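Local coordinates for protein anti-sigma-I factor RsgI3 (Clostridium thermocellum, PDB 6QE7) that probably acts as the anti-sigma factor of SigI3, sensing plant polysaccharides outside the cell through a tandem PA14 module that binds pectin, at residues A[195-200]-A[255-260]. Sequence-based numbering, arbitrary orientation.
Sequences SVRWVG and DIKVEY
R197 and E259 are a non-hydrogen-bonded pair. Their side chains run side by side and form a salt bridge. R197 NE gives E259 OE2 a bond of 2.8 Å, in the guanidinium plane and on the anti lone pair of the carboxylate. NH2 adds a weak bond to the same oxygen. The arginine chain bends at chi3 (-51°), which brings its guanidinium nearer to the carboxylate. The two flat groups are 64° apart. K257 crosses the arginine chain at a slant, its CD 3.8 Å from R197 CD.

On the other face, W198 meets its partner strand with the ring edge. W198 CE3 packs on V258 CG1 at 3.7 Å, and W198 CZ3 reaches Y260 CB at 3.8 Å. V196 CG1 lies over one face of the indole.

Six backbone hydrogen bonds join the strands at V196–Y260, W198–V258 and G200–I256.

Farther out, R197 NH1 pairs with E157, and W198 NE1 bonds to D173. I269 of strand 268-274 packs on W198 and Y260, and L271 on I256 and V258. Strands 154-159 and 219-224 flank the pair. This is the antiparallel centre of one sheet of the second PA14 domain, its apolar face turned into the beta-sandwich core.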
loop_
_atom_site.group_PDB
_atom_site.type_symbol
_atom_site.label_atom_id
_atom_site.label_comp_id
_atom_site.label_asym_id
_atom_site.label_seq_id
_atom_site.Cartn_x
_atom_site.Cartn_y
_atom_site.Cartn_z
ATOM N N SER A 195 1.305 27.377 10.100
ATOM C CA SER A 195 0.464 26.153 10.086
ATOM C C SER A 195 1.156 25.129 9.178
ATOM O O SER A 195 2.050 25.533 8.350
ATOM C CB SER A 195 -0.973 26.573 9.655
ATOM O OG SER A 195 -0.930 27.237 8.384
ATOM N N VAL A 196 0.790 23.855 9.302
ATOM C CA VAL A 196 1.443 22.738 8.560
ATOM C C VAL A 196 0.361 21.734 8.159
ATOM O O VAL A 196 -0.560 21.547 8.944
ATOM C CB VAL A 196 2.506 22.029 9.422
ATOM C CG1 VAL A 196 3.449 21.196 8.582
ATOM C CG2 VAL A 196 3.279 23.030 10.265
ATOM N N ARG A 197 0.496 21.156 6.970
ATOM C CA ARG A 197 -0.307 19.992 6.508
ATOM C C ARG A 197 0.664 18.858 6.143
ATOM O O ARG A 197 1.555 19.097 5.373
ATOM C CB ARG A 197 -1.185 20.291 5.296
ATOM C CG ARG A 197 -1.871 19.029 4.789
ATOM C CD ARG A 197 -2.836 19.226 3.645
ATOM N NE ARG A 197 -3.801 20.290 3.911
ATOM C CZ ARG A 197 -3.709 21.498 3.380
ATOM N NH1 ARG A 197 -2.708 21.806 2.575
ATOM N NH2 ARG A 197 -4.640 22.379 3.629
ATOM N N TRP A 198 0.532 17.722 6.813
ATOM C CA TRP A 198 1.155 16.422 6.507
ATOM C C TRP A 198 0.103 15.562 5.816
ATOM O O TRP A 198 -1.010 15.440 6.338
ATOM C CB TRP A 198 1.628 15.746 7.782
ATOM C CG TRP A 198 2.732 16.470 8.502
ATOM C CD1 TRP A 198 4.079 16.342 8.278
ATOM C CD2 TRP A 198 2.596 17.349 9.638
ATOM N NE1 TRP A 198 4.779 17.144 9.150
ATOM C CE2 TRP A 198 3.894 17.767 9.998
ATOM C CE3 TRP A 198 1.508 17.868 10.347
ATOM C CZ2 TRP A 198 4.117 18.665 11.046
ATOM C CZ3 TRP A 198 1.725 18.773 11.357
ATOM C CH2 TRP A 198 3.012 19.128 11.731
ATOM N N VAL A 199 0.456 15.051 4.652
ATOM C CA VAL A 199 -0.354 14.060 3.906
ATOM C C VAL A 199 0.508 12.845 3.618
ATOM O O VAL A 199 1.687 13.038 3.287
ATOM C CB VAL A 199 -0.866 14.678 2.596
ATOM C CG1 VAL A 199 -1.675 13.634 1.786
ATOM C CG2 VAL A 199 -1.734 15.870 2.915
ATOM N N GLY A 200 -0.130 11.675 3.585
ATOM C CA GLY A 200 0.458 10.462 3.042
ATOM C C GLY A 200 -0.354 9.236 3.385
ATOM O O GLY A 200 -1.576 9.273 3.261
ATOM N N ASP A 255 -4.974 6.353 4.014
ATOM C CA ASP A 255 -4.661 7.796 3.893
ATOM C C ASP A 255 -4.471 8.371 5.298
ATOM O O ASP A 255 -5.208 8.003 6.304
ATOM C CB ASP A 255 -5.746 8.535 3.098
ATOM C CG ASP A 255 -5.760 8.161 1.634
ATOM O OD1 ASP A 255 -4.694 8.191 1.010
ATOM O OD2 ASP A 255 -6.795 7.772 1.168
ATOM N N ILE A 256 -3.574 9.358 5.381
ATOM C CA ILE A 256 -3.447 10.129 6.632
ATOM C C ILE A 256 -3.284 11.603 6.212
ATOM O O ILE A 256 -2.498 11.870 5.297
ATOM C CB ILE A 256 -2.295 9.626 7.525
ATOM C CG1 ILE A 256 -2.148 10.526 8.767
ATOM C CG2 ILE A 256 -0.970 9.518 6.767
ATOM C CD1 ILE A 256 -1.178 10.068 9.846
ATOM N N LYS A 257 -4.008 12.487 6.884
ATOM C CA LYS A 257 -3.835 13.960 6.828
ATOM C C LYS A 257 -3.809 14.454 8.264
ATOM O O LYS A 257 -4.655 14.004 9.105
ATOM C CB LYS A 257 -4.894 14.613 5.946
ATOM C CG LYS A 257 -4.699 16.127 5.768
ATOM C CD LYS A 257 -5.512 16.730 4.592
ATOM C CE LYS A 257 -6.995 16.501 4.768
ATOM N NZ LYS A 257 -7.800 17.210 3.733
ATOM N N VAL A 258 -2.807 15.283 8.551
ATOM C CA VAL A 258 -2.656 15.995 9.830
ATOM C C VAL A 258 -2.451 17.480 9.486
ATOM O O VAL A 258 -1.585 17.823 8.612
ATOM C CB VAL A 258 -1.513 15.435 10.716
ATOM C CG1 VAL A 258 -1.357 16.203 12.040
ATOM C CG2 VAL A 258 -1.744 13.991 11.070
ATOM N N GLU A 259 -3.219 18.328 10.172
ATOM C CA GLU A 259 -3.127 19.818 10.082
ATOM C C GLU A 259 -2.857 20.382 11.498
ATOM O O GLU A 259 -3.459 19.930 12.508
ATOM C CB GLU A 259 -4.355 20.425 9.386
ATOM C CG GLU A 259 -4.459 20.194 7.879
ATOM C CD GLU A 259 -5.741 20.634 7.155
ATOM O OE1 GLU A 259 -6.739 20.967 7.826
ATOM O OE2 GLU A 259 -5.761 20.556 5.921
ATOM N N TYR A 260 -1.948 21.348 11.553
ATOM C CA TYR A 260 -1.479 22.021 12.787
ATOM C C TYR A 260 -1.489 23.534 12.537
ATOM O O TYR A 260 -0.982 24.006 11.524
ATOM C CB TYR A 260 -0.047 21.608 13.155
ATOM C CG TYR A 260 0.506 22.332 14.355
ATOM C CD1 TYR A 260 -0.117 22.182 15.579
ATOM C CD2 TYR A 260 1.583 23.194 14.299
ATOM C CE1 TYR A 260 0.329 22.830 16.710
ATOM C CE2 TYR A 260 1.998 23.920 15.416
ATOM C CZ TYR A 260 1.382 23.728 16.637
ATOM O OH TYR A 260 1.747 24.362 17.808
HETATM O O HOH W 1 -3.072 10.260 1.449
#